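Local coordinates for methionyl-tRNA formyltransferase (Clostridium thermocellum, PDB 1ZGH), which probably transfers a formyl group from 10-formyltetrahydrofolate to the amino group of methionyl-tRNA, making the initiator for bacterial translation, at residues Ile34-Lys39 with Pro84-Ile89. Numbering follows the deposited sequence.
Sequences IIATTK and PHWSWI
T38 is gripped by H85 through both backbone and side chain. T38 N donates to H85 O at 2.9 Å. The H85 imidazole gives ND1-H to T38 OG1 at 3.1 Å, with an N-H...O angle of 160°. The hydroxyl lies only 4° out of the ring plane. T38 OG1 accepts from the imidazole and in turn donates to S87 OG, 3.2 Å away. The T38 torsion (chi1 62°) sets OG1 between the backbone N and the carbonyl carbon, facing both partners, and turns CG2 to W88, whose CZ3 lies 3.9 Å from that methyl. H85 O also receives a CA-H...O contact from T37 CA at 3.1 Å, and H85 N makes a weak bond to T37 OG1. Next to these polar groups, A36 CB sits over one face of the W86 indole, a CH-pi contact 4.0 Å from the centroid of the six-membered ring; W88 CE3 lies over the opposite face, so the indole is sandwiched. P84 packs its ring against I35, CD lying 3.8 Å from I35 CG2. Further out, N42 ND2 binds T38 O and K39 NZ reaches E221 O, while F83 meets W86 edge-to-face. The contact joins the C-terminal ends of adjacent parallel strands 31-36 and 80-83 in the Rossmann-like formyltransferase sheet, where K39 occupies the N-cap position of helix 40-52 and F168 of helix 156-178 packs on I35 and P84.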
ATOM      1  N   ILE A  34      11.128  -9.791  10.466  1.00 25.81           N
ATOM      2  CA  ILE A  34      10.705  -8.444  10.778  1.00 24.64           C
ATOM      3  C   ILE A  34       9.497  -8.150   9.902  1.00 24.52           C
ATOM      4  O   ILE A  34       9.496  -8.458   8.715  1.00 23.10           O
ATOM      5  CB  ILE A  34      11.810  -7.411  10.506  1.00 24.97           C
ATOM      6  CG1 ILE A  34      12.989  -7.608  11.469  1.00 23.93           C
ATOM      7  CG2 ILE A  34      11.262  -5.968  10.616  1.00 24.89           C
ATOM      8  CD1 ILE A  34      14.183  -6.809  11.112  1.00 24.19           C
ATOM      9  N   ILE A  35       8.474  -7.572  10.520  1.00 24.61           N
ATOM     10  CA  ILE A  35       7.394  -6.888   9.811  1.00 25.01           C
ATOM     11  C   ILE A  35       7.527  -5.383  10.014  1.00 25.16           C
ATOM     12  O   ILE A  35       7.311  -4.867  11.106  1.00 25.33           O
ATOM     13  CB  ILE A  35       5.991  -7.356  10.270  1.00 24.36           C
ATOM     14  CG1 ILE A  35       5.920  -8.891  10.205  1.00 24.85           C
ATOM     15  CG2 ILE A  35       4.877  -6.718   9.375  1.00 25.66           C
ATOM     16  CD1 ILE A  35       4.575  -9.482  10.569  1.00 27.39           C
ATOM     17  N   ALA A  36       7.842  -4.680   8.935  1.00 25.37           N
ATOM     18  CA  ALA A  36       7.955  -3.229   8.979  1.00 26.15           C
ATOM     19  C   ALA A  36       6.751  -2.643   8.259  1.00 26.81           C
ATOM     20  O   ALA A  36       6.551  -2.853   7.071  1.00 26.83           O
ATOM     21  CB  ALA A  36       9.275  -2.784   8.346  1.00 26.48           C
ATOM     22  N   THR A  37       5.892  -1.966   8.992  1.00 27.39           N
ATOM     23  CA  THR A  37       4.658  -1.450   8.367  1.00 28.41           C
ATOM     24  C   THR A  37       4.162  -0.230   9.115  1.00 28.13           C
ATOM     25  O   THR A  37       4.435  -0.067  10.324  1.00 26.82           O
ATOM     26  CB  THR A  37       3.557  -2.551   8.365  1.00 28.52           C
ATOM     27  OG1 THR A  37       2.484  -2.199   7.474  1.00 30.26           O
ATOM     28  CG2 THR A  37       3.033  -2.819   9.813  1.00 29.08           C
ATOM     29  N   THR A  38       3.392   0.584   8.394  1.00 29.07           N
ATOM     30  CA  THR A  38       2.610   1.652   8.969  1.00 29.31           C
ATOM     31  C   THR A  38       1.130   1.463   8.604  1.00 28.61           C
ATOM     32  O   THR A  38       0.762   0.562   7.835  1.00 27.93           O
ATOM     33  CB  THR A  38       3.143   3.006   8.472  1.00 30.23           C
ATOM     34  OG1 THR A  38       2.995   3.048   7.075  1.00 32.66           O
ATOM     35  CG2 THR A  38       4.608   3.127   8.806  1.00 32.86           C
ATOM     36  N   LYS A  39       0.317   2.341   9.180  1.00 28.22           N
ATOM     37  CA  LYS A  39      -1.158   2.357   9.135  1.00 27.86           C
ATOM     38  C   LYS A  39      -1.731   1.460  10.193  1.00 27.65           C
ATOM     39  O   LYS A  39      -1.261   0.338  10.407  1.00 27.91           O
ATOM     40  CB  LYS A  39      -1.749   2.028   7.776  1.00 27.57           C
ATOM     41  CG  LYS A  39      -1.190   2.864   6.627  1.00 29.52           C
ATOM     42  CD  LYS A  39      -1.436   4.405   6.779  1.00 29.53           C
ATOM     43  CE  LYS A  39      -1.197   5.086   5.451  1.00 31.92           C
ATOM     44  NZ  LYS A  39      -1.369   6.579   5.492  1.00 34.33           N
ATOM     45  N   PRO A  84       4.295  -4.775   4.559  1.00 30.24           N
ATOM     46  CA  PRO A  84       2.905  -4.644   4.073  1.00 30.79           C
ATOM     47  C   PRO A  84       2.558  -3.259   3.550  1.00 31.87           C
ATOM     48  O   PRO A  84       1.889  -3.143   2.520  1.00 33.48           O
ATOM     49  CB  PRO A  84       2.079  -4.975   5.297  1.00 31.40           C
ATOM     50  CG  PRO A  84       2.969  -5.847   6.113  1.00 30.51           C
ATOM     51  CD  PRO A  84       4.339  -5.299   5.933  1.00 29.55           C
ATOM     52  N   HIS A  85       3.036  -2.235   4.251  1.00 32.40           N
ATOM     53  CA  HIS A  85       2.999  -0.870   3.785  1.00 32.84           C
ATOM     54  C   HIS A  85       4.106  -0.054   4.419  1.00 32.33           C
ATOM     55  O   HIS A  85       4.220   0.058   5.641  1.00 31.86           O
ATOM     56  CB  HIS A  85       1.646  -0.181   4.126  1.00 33.60           C
ATOM     57  CG  HIS A  85       1.568   1.209   3.559  1.00 37.37           C
ATOM     58  ND1 HIS A  85       1.940   2.328   4.271  1.00 43.37           N
ATOM     59  CD2 HIS A  85       1.335   1.638   2.300  1.00 43.41           C
ATOM     60  CE1 HIS A  85       1.856   3.395   3.498  1.00 42.22           C
ATOM     61  NE2 HIS A  85       1.485   3.005   2.294  1.00 43.48           N
ATOM     62  N   TRP A  86       4.949   0.529   3.607  1.00 32.07           N
ATOM     63  CA  TRP A  86       6.065   1.272   4.150  1.00 32.83           C
ATOM     64  C   TRP A  86       6.320   2.502   3.314  1.00 35.16           C
ATOM     65  O   TRP A  86       6.510   2.424   2.106  1.00 34.67           O
ATOM     66  CB  TRP A  86       7.304   0.393   4.177  1.00 31.51           C
ATOM     67  CG  TRP A  86       8.467   0.903   4.982  1.00 29.11           C
ATOM     68  CD1 TRP A  86       9.646   1.358   4.488  1.00 28.71           C
ATOM     69  CD2 TRP A  86       8.576   0.964   6.408  1.00 28.09           C
ATOM     70  NE1 TRP A  86      10.480   1.722   5.509  1.00 29.01           N
ATOM     71  CE2 TRP A  86       9.854   1.476   6.704  1.00 26.97           C
ATOM     72  CE3 TRP A  86       7.720   0.616   7.474  1.00 28.87           C
ATOM     73  CZ2 TRP A  86      10.302   1.668   8.005  1.00 28.25           C
ATOM     74  CZ3 TRP A  86       8.168   0.820   8.781  1.00 28.57           C
ATOM     75  CH2 TRP A  86       9.448   1.335   9.031  1.00 29.53           C
ATOM     76  N   SER A  87       6.488   3.597   4.028  1.00 38.28           N
ATOM     77  CA  SER A  87       6.402   4.944   3.497  1.00 40.61           C
ATOM     78  C   SER A  87       7.749   5.462   2.988  1.00 40.87           C
ATOM     79  O   SER A  87       7.811   6.246   2.033  1.00 43.04           O
ATOM     80  CB  SER A  87       5.850   5.829   4.633  1.00 41.43           C
ATOM     81  OG  SER A  87       5.068   5.014   5.545  1.00 42.87           O
ATOM     82  N   TRP A  88       8.827   5.010   3.605  1.00 39.72           N
ATOM     83  CA  TRP A  88      10.142   5.543   3.333  1.00 39.01           C
ATOM     84  C   TRP A  88      10.995   4.650   2.424  1.00 37.81           C
ATOM     85  O   TRP A  88      10.703   3.470   2.247  1.00 37.28           O
ATOM     86  CB  TRP A  88      10.847   5.784   4.652  1.00 39.71           C
ATOM     87  CG  TRP A  88      10.037   6.636   5.575  1.00 40.90           C
ATOM     88  CD1 TRP A  88       9.925   8.016   5.552  1.00 41.49           C
ATOM     89  CD2 TRP A  88       9.207   6.184   6.650  1.00 40.95           C
ATOM     90  NE1 TRP A  88       9.085   8.434   6.557  1.00 41.38           N
ATOM     91  CE2 TRP A  88       8.635   7.335   7.248  1.00 42.21           C
ATOM     92  CE3 TRP A  88       8.909   4.923   7.185  1.00 41.60           C
ATOM     93  CZ2 TRP A  88       7.769   7.255   8.343  1.00 41.25           C
ATOM     94  CZ3 TRP A  88       8.062   4.847   8.281  1.00 41.24           C
ATOM     95  CH2 TRP A  88       7.505   6.006   8.851  1.00 41.49           C
ATOM     96  N   ILE A  89      12.025   5.254   1.833  1.00 36.30           N
ATOM     97  CA  ILE A  89      13.039   4.546   1.042  1.00 35.58           C
ATOM     98  C   ILE A  89      13.741   3.543   1.939  1.00 33.80           C
ATOM     99  O   ILE A  89      14.213   3.906   3.018  1.00 33.11           O
ATOM    100  CB  ILE A  89      14.122   5.500   0.515  1.00 35.13           C
ATOM    101  CG1 ILE A  89      13.555   6.442  -0.553  1.00 36.96           C
ATOM    102  CG2 ILE A  89      15.338   4.715  -0.056  1.00 36.78           C
ATOM    103  CD1 ILE A  89      14.523   7.561  -0.903  1.00 37.13           C
TER